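Long-range contacts in arginine kinase (Cydia pomonella granulosis virus, PDB 6VVG), which binds adenosine monophosphate in its nucleotide pocket and probably acts as a viral serine/threonine protein kinase: residues 19-24 with 34-39; 42-47 with 90-95. All coordinates share one frame; numbering follows the deposited sequence.

Contact 1 of 2, residues 19-24 with 34-39; sequences ILKKLD and VYLCKK. With AMP (adenosine monophosphate), chain C.
L20 and K21 both face L36, and the extra residue makes a classic beta bulge in an otherwise regular antiparallel pair. L20 N gives a nearly straight bond (169°) to L36 O at 2.7 Å, while K21 O takes the amide of L36; the register therefore slips by one residue between I19-C37 and K21-L36, after which K22-Y35 keeps the new register. The tight part of the contact lies around L36. Its CB meets K21 CG at 3.5 Å, its CD2 rests against L20 CD1, and from the other flank L23 brings CD1 to 3.5 Å from L36 N. K21 comes this close because its CG stands between the backbone N and the carbonyl carbon (chi1 55°); from CE on the chain leads away. On the opposite face Y35 packs beside strand 19-22, its CD2 3.7 Å from K22 CA, with K21 O at the ring edge, near its plane, and I19 CD1 against Y35 CB. The solvent side is looser: L20 is exposed and meets K38 by aliphatic carbons (L20 CD1 to K38 CB 4.0 Å), and K21 runs out past L36. Toward the nucleotide, L23 N still bonds V34 O, but beyond it comes just a weak bond from V34 N to D24 OD2, 3.4 Å long. K22 NZ forms a salt bridge with D24 OD1 on the syn side of the carboxylate. These are the first two strands of the kinase N-lobe, which close over the nucleotide: V34 CG2 lies 3.2 Å from AMP O5', and D24 CB 3.7 Å from AMP C5'. Backbone bonds and hydrocarbon hold the hairpin together; the lysine probably offsets part of the D24 charge beside the ribose end of the nucleotide.

Contact 2 of 2, residues 42-47 with 90-95; sequences EHKRFV and IMDYVS. With AMP (adenosine monophosphate), chain C.
K44 NZ and D92 OD1 form a salt bridge of 2.6 Å, the lysine meeting the oxygen on its syn side but 30° out of the carboxylate plane. The same oxygen also takes a hydrogen bond from H77 NE2, so K44 and H77 together fix the carboxylate. A water accepts the amide of Y93 and lies within hydrogen-bonding distance of R45 O and D92 OD1, which compete for its protons, bridging R45 and Y93 beside the paired residues. Between the strands themselves V47 and M91 exchange two nearly straight backbone bonds, V47 N to M91 O at 2.7 Å and M91 N to V47 O at 2.8 Å. Here the fifth strand of the kinase N-lobe runs into the hinge: M91 stands where the gatekeeper is expected, as in other protein kinases, D92 O receives a weak bond from AMP N6, and V94 N donates to AMP N1 at 3.2 Å, the usual hinge pattern of adenine recognition. Packing surrounds this polar centre. V47 CG2 touches the adenine at C6, 3.6 Å away, while the edge of the base at AMP C2 points into one face of the inclined Y93 ring, C2 3.6 Å above its centre. M91 CG, set between backbone N and carbonyl carbon (chi1 61°), lies 3.6 Å from V47 CB. Farther from the nucleotide, F46 turns its ring edge to M91 O, receives K44 CG over the rim of one face, and brings CB to 4.1 Å from I90 CG2.

Overall arrangement
Contacts 1 and 2 lie side by side in the five-stranded antiparallel sheet of the N-lobe, their centres about 9 Å apart, since strands 32-39 and 45-51, successive in the chain, are also neighbours in the sheet. A probable hydrogen bond from C37 N to F46 O (2.9 Å) joins them, and V34 packs on V47. Each borders the AMP pocket differently: contact 1 lies over the ribose and phosphate, contact 2 along the adenine. L36 also touches Y93, tying the outer hairpin to the hinge. K49, another AMP-binding residue, has its side chain about 4 Å from that of V34 and about 5 Å from that of M91.

Contact 1 of 2, residues 19-24 with 34-39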
ATOM      1  N   ILE A  19     -10.365  -9.443  26.535  1.00 48.45           N
ATOM      2  CA  ILE A  19     -11.435  -8.721  25.856  1.00 32.18           C
ATOM      3  C   ILE A  19     -12.423  -8.195  26.887  1.00 41.66           C
ATOM      4  O   ILE A  19     -12.937  -8.956  27.717  1.00 47.84           O
ATOM      5  CB  ILE A  19     -12.139  -9.626  24.832  1.00 40.95           C
ATOM      6  CG1 ILE A  19     -11.134 -10.107  23.782  1.00 32.96           C
ATOM      7  CG2 ILE A  19     -13.304  -8.893  24.188  1.00 44.05           C
ATOM      8  CD1 ILE A  19     -10.998  -9.185  22.585  1.00 38.53           C
ATOM      9  N   LEU A  20     -12.705  -6.895  26.824  1.00 35.43           N
ATOM     10  CA  LEU A  20     -13.601  -6.247  27.772  1.00 44.76           C
ATOM     11  C   LEU A  20     -15.015  -6.063  27.236  1.00 50.42           C
ATOM     12  O   LEU A  20     -15.981  -6.295  27.972  1.00 44.54           O
ATOM     13  CB  LEU A  20     -13.039  -4.884  28.181  1.00 39.52           C
ATOM     14  CG  LEU A  20     -11.645  -4.861  28.809  1.00 30.32           C
ATOM     15  CD1 LEU A  20     -11.356  -3.488  29.424  1.00 27.38           C
ATOM     16  CD2 LEU A  20     -11.490  -5.955  29.851  1.00 45.09           C
ATOM     17  N   LYS A  21     -15.165  -5.667  25.976  1.00 29.50           N
ATOM     18  CA  LYS A  21     -16.489  -5.491  25.405  1.00 35.85           C
ATOM     19  C   LYS A  21     -16.374  -5.342  23.896  1.00 34.36           C
ATOM     20  O   LYS A  21     -15.297  -5.057  23.363  1.00 32.53           O
ATOM     21  CB  LYS A  21     -17.188  -4.267  26.005  1.00 37.89           C
ATOM     22  CG  LYS A  21     -16.416  -2.945  25.904  1.00 42.13           C
ATOM     23  CD  LYS A  21     -17.246  -1.721  26.363  1.00 34.66           C
ATOM     24  CE  LYS A  21     -18.744  -1.876  26.109  1.00 56.64           C
ATOM     25  NZ  LYS A  21     -19.567  -0.801  26.692  1.00 53.84           N
ATOM     26  N   LYS A  22     -17.520  -5.495  23.228  1.00 21.75           N
ATOM     27  CA  LYS A  22     -17.655  -5.210  21.805  1.00 25.28           C
ATOM     28  C   LYS A  22     -18.047  -3.749  21.650  1.00 25.61           C
ATOM     29  O   LYS A  22     -19.002  -3.288  22.282  1.00 33.06           O
ATOM     30  CB  LYS A  22     -18.701  -6.118  21.156  1.00 28.60           C
ATOM     31  CG  LYS A  22     -18.985  -5.829  19.684  1.00 35.81           C
ATOM     32  CD  LYS A  22     -19.805  -6.974  19.084  1.00 43.91           C
ATOM     33  CE  LYS A  22     -20.445  -6.581  17.765  1.00 56.66           C
ATOM     34  NZ  LYS A  22     -19.630  -7.031  16.600  1.00 50.11           N
ATOM     35  N   LEU A  23     -17.305  -3.020  20.821  1.00 24.05           N
ATOM     36  CA  LEU A  23     -17.464  -1.573  20.732  1.00 23.99           C
ATOM     37  C   LEU A  23     -18.344  -1.122  19.576  1.00 29.36           C
ATOM     38  O   LEU A  23     -18.971  -0.062  19.670  1.00 40.11           O
ATOM     39  CB  LEU A  23     -16.093  -0.905  20.596  1.00 18.03           C
ATOM     40  CG  LEU A  23     -15.266  -0.827  21.880  1.00 26.13           C
ATOM     41  CD1 LEU A  23     -13.821  -0.482  21.581  1.00 27.63           C
ATOM     42  CD2 LEU A  23     -15.890   0.190  22.832  1.00 31.81           C
ATOM     43  N   ASP A  24     -18.406  -1.889  18.497  1.00 29.75           N
ATOM     44  CA  ASP A  24     -19.118  -1.486  17.298  1.00 38.93           C
ATOM     45  C   ASP A  24     -20.496  -2.145  17.253  1.00 43.04           C
ATOM     46  O   ASP A  24     -20.938  -2.786  18.212  1.00 46.43           O
ATOM     47  CB  ASP A  24     -18.279  -1.831  16.065  1.00 34.98           C
ATOM     48  CG  ASP A  24     -18.230  -3.327  15.787  1.00 31.63           C
ATOM     49  OD1 ASP A  24     -18.650  -4.122  16.657  1.00 33.64           O
ATOM     50  OD2 ASP A  24     -17.760  -3.711  14.697  1.00 42.47           O
ATOM     51  N   VAL A  34     -14.885  -4.755  16.214  1.00 24.60           N
ATOM     52  CA  VAL A  34     -13.949  -3.984  17.024  1.00 25.09           C
ATOM     53  C   VAL A  34     -14.301  -4.183  18.489  1.00 22.90           C
ATOM     54  O   VAL A  34     -15.474  -4.092  18.869  1.00 27.11           O
ATOM     55  CB  VAL A  34     -13.986  -2.493  16.643  1.00 20.88           C
ATOM     56  CG1 VAL A  34     -13.144  -1.665  17.591  1.00 22.83           C
ATOM     57  CG2 VAL A  34     -13.531  -2.308  15.192  1.00 28.92           C
ATOM     58  N   TYR A  35     -13.284  -4.440  19.308  1.00 16.29           N
ATOM     59  CA  TYR A  35     -13.477  -4.757  20.713  1.00 17.91           C
ATOM     60  C   TYR A  35     -12.557  -3.922  21.590  1.00 19.43           C
ATOM     61  O   TYR A  35     -11.447  -3.558  21.190  1.00 15.50           O
ATOM     62  CB  TYR A  35     -13.206  -6.247  21.005  1.00 26.56           C
ATOM     63  CG  TYR A  35     -14.001  -7.205  20.157  1.00 32.46           C
ATOM     64  CD1 TYR A  35     -13.570  -7.558  18.884  1.00 29.16           C
ATOM     65  CD2 TYR A  35     -15.181  -7.758  20.628  1.00 34.35           C
ATOM     66  CE1 TYR A  35     -14.301  -8.428  18.102  1.00 43.95           C
ATOM     67  CE2 TYR A  35     -15.916  -8.630  19.856  1.00 35.29           C
ATOM     68  CZ  TYR A  35     -15.471  -8.963  18.595  1.00 34.60           C
ATOM     69  OH  TYR A  35     -16.199  -9.833  17.820  1.00 42.02           O
ATOM     70  N   LEU A  36     -13.030  -3.640  22.804  1.00 21.11           N
ATOM     71  CA  LEU A  36     -12.193  -3.050  23.840  1.00 17.11           C
ATOM     72  C   LEU A  36     -11.331  -4.141  24.469  1.00 20.40           C
ATOM     73  O   LEU A  36     -11.831  -5.203  24.851  1.00 22.42           O
ATOM     74  CB  LEU A  36     -13.061  -2.371  24.898  1.00 17.50           C
ATOM     75  CG  LEU A  36     -12.354  -1.463  25.904  1.00 15.87           C
ATOM     76  CD1 LEU A  36     -11.854  -0.190  25.241  1.00 22.92           C
ATOM     77  CD2 LEU A  36     -13.293  -1.134  27.066  1.00 22.10           C
ATOM     78  N   CYS A  37     -10.034  -3.878  24.569  1.00 15.81           N
ATOM     79  CA  CYS A  37      -9.074  -4.865  25.033  1.00 20.56           C
ATOM     80  C   CYS A  37      -8.273  -4.303  26.191  1.00 23.57           C
ATOM     81  O   CYS A  37      -8.293  -3.101  26.459  1.00 18.48           O
ATOM     82  CB  CYS A  37      -8.136  -5.327  23.907  1.00 22.99           C
ATOM     83  SG  CYS A  37      -7.598  -4.103  22.789  1.00 43.43           S
ATOM     84  N   LYS A  38      -7.514  -5.188  26.841  1.00 24.49           N
ATOM     85  CA  LYS A  38      -6.677  -4.796  27.969  1.00 21.24           C
ATOM     86  C   LYS A  38      -5.675  -5.905  28.263  1.00 27.02           C
ATOM     87  O   LYS A  38      -6.001  -7.089  28.153  1.00 30.74           O
ATOM     88  CB  LYS A  38      -7.515  -4.504  29.226  1.00 32.09           C
ATOM     89  CG  LYS A  38      -6.859  -3.520  30.202  1.00 33.06           C
ATOM     90  CD  LYS A  38      -7.710  -3.320  31.460  1.00 38.34           C
ATOM     91  CE  LYS A  38      -7.554  -4.485  32.431  1.00 41.86           C
ATOM     92  NZ  LYS A  38      -8.430  -4.340  33.630  1.00 50.77           N
ATOM     93  N   LYS A  39      -4.452  -5.511  28.613  1.00 26.43           N
ATOM     94  CA  LYS A  39      -3.477  -6.466  29.125  1.00 23.89           C
ATOM     95  C   LYS A  39      -3.845  -6.858  30.554  1.00 28.79           C
ATOM     96  O   LYS A  39      -4.199  -6.007  31.375  1.00 33.10           O
ATOM     97  CB  LYS A  39      -2.070  -5.871  29.090  1.00 28.51           C
ATOM     98  CG  LYS A  39      -1.255  -6.226  27.855  1.00 30.65           C
ATOM     99  CD  LYS A  39      -0.605  -4.977  27.263  1.00 41.06           C
ATOM    100  CE  LYS A  39       0.712  -5.290  26.564  1.00 43.98           C
ATOM    101  NZ  LYS A  39       1.478  -4.051  26.233  1.00 48.06           N
TER
HETATM  102  P   AMP C 301     -13.987   1.253  13.119  1.00121.40           P
HETATM  103  O1P AMP C 301     -15.119   1.443  12.133  1.00 74.94           O
HETATM  104  O2P AMP C 301     -13.467   2.619  13.497  1.00 73.79           O
HETATM  105  O3P AMP C 301     -13.011   0.268  12.524  1.00 59.45           O
HETATM  106  O5' AMP C 301     -14.548   0.587  14.453  1.00 73.39           O
HETATM  107  C5' AMP C 301     -15.926   0.662  14.784  1.00 54.83           C
HETATM  108  C4' AMP C 301     -16.188   1.667  15.880  1.00 48.32           C
HETATM  109  O4' AMP C 301     -15.357   1.372  17.037  1.00 53.55           O
HETATM  110  C3' AMP C 301     -15.856   3.117  15.560  1.00 61.86           C
HETATM  111  O3' AMP C 301     -16.850   3.753  14.774  1.00 66.65           O
HETATM  112  C2' AMP C 301     -15.698   3.715  16.950  1.00 52.76           C
HETATM  113  O2' AMP C 301     -16.964   3.907  17.564  1.00 56.30           O
HETATM  114  C1' AMP C 301     -14.970   2.578  17.668  1.00 52.98           C
HETATM  115  N9  AMP C 301     -13.509   2.720  17.536  1.00 51.79           N
HETATM  116  C8  AMP C 301     -12.814   2.306  16.473  1.00 43.61           C
HETATM  117  N7  AMP C 301     -11.530   2.601  16.678  1.00 40.33           N
HETATM  118  C5  AMP C 301     -11.433   3.203  17.872  1.00 38.71           C
HETATM  119  C6  AMP C 301     -10.348   3.703  18.553  1.00 43.85           C
HETATM  120  N6  AMP C 301      -8.935   3.762  18.239  1.00 28.12           N
HETATM  121  N1  AMP C 301     -10.510   4.265  19.741  1.00 24.94           N
HETATM  122  C2  AMP C 301     -11.750   4.344  20.281  1.00 24.63           C
HETATM  123  N3  AMP C 301     -12.821   3.854  19.613  1.00 36.45           N
HETATM  124  C4  AMP C 301     -12.654   3.283  18.404  1.00 40.36           C

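Contact 2 of 2, residues 42-47 with 90-95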
ATOM      1  N   GLU A  42      -3.027  -4.818  33.772  1.00 31.40           N
ATOM      2  CA  GLU A  42      -2.510  -3.528  33.342  1.00 31.88           C
ATOM      3  C   GLU A  42      -3.663  -2.610  32.966  1.00 27.07           C
ATOM      4  O   GLU A  42      -4.722  -3.060  32.517  1.00 34.53           O
ATOM      5  CB  GLU A  42      -1.541  -3.699  32.171  1.00 32.02           C
ATOM      6  CG  GLU A  42      -0.323  -4.540  32.549  1.00 26.10           C
ATOM      7  CD  GLU A  42       0.684  -4.679  31.432  1.00 38.42           C
ATOM      8  OE1 GLU A  42       0.739  -3.783  30.564  1.00 34.61           O
ATOM      9  OE2 GLU A  42       1.426  -5.683  31.428  1.00 59.70           O
ATOM     10  N   HIS A  43      -3.446  -1.310  33.162  1.00 28.65           N
ATOM     11  CA  HIS A  43      -4.557  -0.367  33.132  1.00 20.86           C
ATOM     12  C   HIS A  43      -4.985  -0.022  31.712  1.00 21.32           C
ATOM     13  O   HIS A  43      -6.179  -0.041  31.395  1.00 20.39           O
ATOM     14  CB  HIS A  43      -4.186   0.917  33.876  1.00 17.77           C
ATOM     15  CG  HIS A  43      -5.135   2.047  33.623  1.00 14.44           C
ATOM     16  ND1 HIS A  43      -6.281   2.231  34.365  1.00 16.97           N
ATOM     17  CD2 HIS A  43      -5.126   3.035  32.694  1.00 13.96           C
ATOM     18  CE1 HIS A  43      -6.931   3.289  33.914  1.00 14.90           C
ATOM     19  NE2 HIS A  43      -6.252   3.794  32.900  1.00 16.83           N
ATOM     20  N   LYS A  44      -4.027   0.315  30.851  1.00 16.72           N
ATOM     21  CA  LYS A  44      -4.347   0.971  29.590  1.00 17.92           C
ATOM     22  C   LYS A  44      -5.352   0.167  28.775  1.00 19.59           C
ATOM     23  O   LYS A  44      -5.245  -1.054  28.645  1.00 15.42           O
ATOM     24  CB  LYS A  44      -3.075   1.182  28.769  1.00 22.68           C
ATOM     25  CG  LYS A  44      -3.284   1.980  27.492  1.00 23.36           C
ATOM     26  CD  LYS A  44      -1.957   2.454  26.922  1.00 27.22           C
ATOM     27  CE  LYS A  44      -2.165   3.396  25.745  1.00 31.11           C
ATOM     28  NZ  LYS A  44      -1.420   2.946  24.534  1.00 36.47           N
ATOM     29  N   ARG A  45      -6.334   0.875  28.226  1.00 15.69           N
ATOM     30  CA  ARG A  45      -7.298   0.287  27.312  1.00 19.11           C
ATOM     31  C   ARG A  45      -6.791   0.409  25.881  1.00 22.11           C
ATOM     32  O   ARG A  45      -6.253   1.448  25.486  1.00 21.52           O
ATOM     33  CB  ARG A  45      -8.657   0.975  27.441  1.00 21.51           C
ATOM     34  CG  ARG A  45      -9.584   0.317  28.436  1.00 19.81           C
ATOM     35  CD  ARG A  45      -9.139   0.592  29.866  1.00 18.53           C
ATOM     36  NE  ARG A  45     -10.181   0.245  30.828  1.00 21.91           N
ATOM     37  CZ  ARG A  45      -9.954  -0.055  32.103  1.00 24.70           C
ATOM     38  NH1 ARG A  45      -8.717  -0.045  32.578  1.00 25.74           N
ATOM     39  NH2 ARG A  45     -10.966  -0.363  32.902  1.00 24.22           N
ATOM     40  N   PHE A  46      -6.957  -0.657  25.113  1.00 17.28           N
ATOM     41  CA  PHE A  46      -6.630  -0.664  23.696  1.00 20.48           C
ATOM     42  C   PHE A  46      -7.883  -1.028  22.908  1.00 20.10           C
ATOM     43  O   PHE A  46      -8.912  -1.406  23.472  1.00 17.49           O
ATOM     44  CB  PHE A  46      -5.498  -1.662  23.390  1.00 20.06           C
ATOM     45  CG  PHE A  46      -4.222  -1.403  24.159  1.00 23.36           C
ATOM     46  CD1 PHE A  46      -3.253  -0.560  23.644  1.00 25.25           C
ATOM     47  CD2 PHE A  46      -3.990  -2.003  25.393  1.00 24.82           C
ATOM     48  CE1 PHE A  46      -2.082  -0.314  24.334  1.00 30.19           C
ATOM     49  CE2 PHE A  46      -2.813  -1.757  26.090  1.00 26.22           C
ATOM     50  CZ  PHE A  46      -1.862  -0.910  25.558  1.00 28.91           C
ATOM     51  N   VAL A  47      -7.754  -1.007  21.584  1.00 13.95           N
ATOM     52  CA  VAL A  47      -8.806  -1.438  20.671  1.00 15.29           C
ATOM     53  C   VAL A  47      -8.262  -2.591  19.841  1.00 19.81           C
ATOM     54  O   VAL A  47      -7.251  -2.432  19.143  1.00 13.96           O
ATOM     55  CB  VAL A  47      -9.271  -0.291  19.762  1.00 18.13           C
ATOM     56  CG1 VAL A  47     -10.108  -0.834  18.614  1.00 27.79           C
ATOM     57  CG2 VAL A  47     -10.044   0.747  20.562  1.00 20.27           C
ATOM     58  N   ILE A  90      -4.227  -4.465  16.969  1.00 18.18           N
ATOM     59  CA  ILE A  90      -4.315  -3.924  18.323  1.00 15.92           C
ATOM     60  C   ILE A  90      -3.803  -2.492  18.277  1.00 14.69           C
ATOM     61  O   ILE A  90      -2.615  -2.254  18.018  1.00 12.79           O
ATOM     62  CB  ILE A  90      -3.531  -4.767  19.337  1.00 15.83           C
ATOM     63  CG1 ILE A  90      -4.084  -6.194  19.363  1.00 18.34           C
ATOM     64  CG2 ILE A  90      -3.612  -4.135  20.719  1.00 16.33           C
ATOM     65  CD1 ILE A  90      -3.322  -7.137  20.270  1.00 34.98           C
ATOM     66  N   MET A  91      -4.697  -1.540  18.535  1.00 13.63           N
ATOM     67  CA  MET A  91      -4.432  -0.121  18.365  1.00 15.02           C
ATOM     68  C   MET A  91      -4.825   0.629  19.631  1.00 15.92           C
ATOM     69  O   MET A  91      -5.477   0.087  20.528  1.00 12.56           O
ATOM     70  CB  MET A  91      -5.206   0.442  17.163  1.00 20.76           C
ATOM     71  CG  MET A  91      -6.724   0.313  17.306  1.00 27.54           C
ATOM     72  SD  MET A  91      -7.631   0.884  15.855  1.00 28.79           S
ATOM     73  CE  MET A  91      -6.879  -0.108  14.568  1.00 18.13           C
ATOM     74  N   ASP A  92      -4.418   1.893  19.695  1.00 14.83           N
ATOM     75  CA  ASP A  92      -4.792   2.732  20.823  1.00 15.11           C
ATOM     76  C   ASP A  92      -6.303   2.938  20.858  1.00 16.25           C
ATOM     77  O   ASP A  92      -6.975   2.941  19.822  1.00 15.02           O
ATOM     78  CB  ASP A  92      -4.106   4.097  20.732  1.00 22.99           C
ATOM     79  CG  ASP A  92      -2.687   4.086  21.260  1.00 16.71           C
ATOM     80  OD1 ASP A  92      -2.364   3.238  22.116  1.00 18.10           O
ATOM     81  OD2 ASP A  92      -1.894   4.944  20.821  1.00 21.65           O
ATOM     82  N   TYR A  93      -6.836   3.105  22.070  1.00 13.68           N
ATOM     83  CA  TYR A  93      -8.152   3.699  22.281  1.00 16.70           C
ATOM     84  C   TYR A  93      -7.941   5.198  22.458  1.00 12.08           C
ATOM     85  O   TYR A  93      -7.251   5.616  23.392  1.00 16.55           O
ATOM     86  CB  TYR A  93      -8.839   3.096  23.509  1.00 16.45           C
ATOM     87  CG  TYR A  93     -10.254   3.592  23.736  1.00 15.37           C
ATOM     88  CD1 TYR A  93     -10.497   4.892  24.162  1.00 21.31           C
ATOM     89  CD2 TYR A  93     -11.347   2.760  23.522  1.00 20.33           C
ATOM     90  CE1 TYR A  93     -11.784   5.351  24.364  1.00 19.23           C
ATOM     91  CE2 TYR A  93     -12.639   3.211  23.726  1.00 26.03           C
ATOM     92  CZ  TYR A  93     -12.851   4.507  24.146  1.00 22.06           C
ATOM     93  OH  TYR A  93     -14.133   4.964  24.351  1.00 22.66           O
ATOM     94  N   VAL A  94      -8.515   6.006  21.565  1.00 16.04           N
ATOM     95  CA  VAL A  94      -8.265   7.439  21.573  1.00 10.98           C
ATOM     96  C   VAL A  94      -9.471   8.247  22.042  1.00 15.13           C
ATOM     97  O   VAL A  94      -9.284   9.310  22.646  1.00 16.13           O
ATOM     98  CB  VAL A  94      -7.795   7.927  20.186  1.00 21.23           C
ATOM     99  CG1 VAL A  94      -6.453   7.297  19.821  1.00 20.13           C
ATOM    100  CG2 VAL A  94      -8.846   7.622  19.131  1.00 17.05           C
ATOM    101  N   SER A  95     -10.693   7.792  21.777  1.00 16.16           N
ATOM    102  CA  SER A  95     -11.861   8.579  22.149  1.00 19.37           C
ATOM    103  C   SER A  95     -13.110   7.719  22.067  1.00 17.50           C
ATOM    104  O   SER A  95     -13.166   6.746  21.307  1.00 17.23           O
ATOM    105  CB  SER A  95     -12.011   9.810  21.245  1.00 15.83           C
ATOM    106  OG  SER A  95     -13.157  10.572  21.588  1.00 18.87           O
TER
HETATM  107  P   AMP C 301     -13.987   1.253  13.119  1.00121.40           P
HETATM  108  O1P AMP C 301     -15.119   1.443  12.133  1.00 74.94           O
HETATM  109  O2P AMP C 301     -13.467   2.619  13.497  1.00 73.79           O
HETATM  110  O3P AMP C 301     -13.011   0.268  12.524  1.00 59.45           O
HETATM  111  O5' AMP C 301     -14.548   0.587  14.453  1.00 73.39           O
HETATM  112  C5' AMP C 301     -15.926   0.662  14.784  1.00 54.83           C
HETATM  113  C4' AMP C 301     -16.188   1.667  15.880  1.00 48.32           C
HETATM  114  O4' AMP C 301     -15.357   1.372  17.037  1.00 53.55           O
HETATM  115  C3' AMP C 301     -15.856   3.117  15.560  1.00 61.86           C
HETATM  116  O3' AMP C 301     -16.850   3.753  14.774  1.00 66.65           O
HETATM  117  C2' AMP C 301     -15.698   3.715  16.950  1.00 52.76           C
HETATM  118  O2' AMP C 301     -16.964   3.907  17.564  1.00 56.30           O
HETATM  119  C1' AMP C 301     -14.970   2.578  17.668  1.00 52.98           C
HETATM  120  N9  AMP C 301     -13.509   2.720  17.536  1.00 51.79           N
HETATM  121  C8  AMP C 301     -12.814   2.306  16.473  1.00 43.61           C
HETATM  122  N7  AMP C 301     -11.530   2.601  16.678  1.00 40.33           N
HETATM  123  C5  AMP C 301     -11.433   3.203  17.872  1.00 38.71           C
HETATM  124  C6  AMP C 301     -10.348   3.703  18.553  1.00 43.85           C
HETATM  125  N6  AMP C 301      -8.935   3.762  18.239  1.00 28.12           N
HETATM  126  N1  AMP C 301     -10.510   4.265  19.741  1.00 24.94           N
HETATM  127  C2  AMP C 301     -11.750   4.344  20.281  1.00 24.63           C
HETATM  128  N3  AMP C 301     -12.821   3.854  19.613  1.00 36.45           N
HETATM  129  C4  AMP C 301     -12.654   3.283  18.404  1.00 40.36           C
HETATM  130  O   HOH W   1      -4.933   3.206  24.034  1.00 25.99           O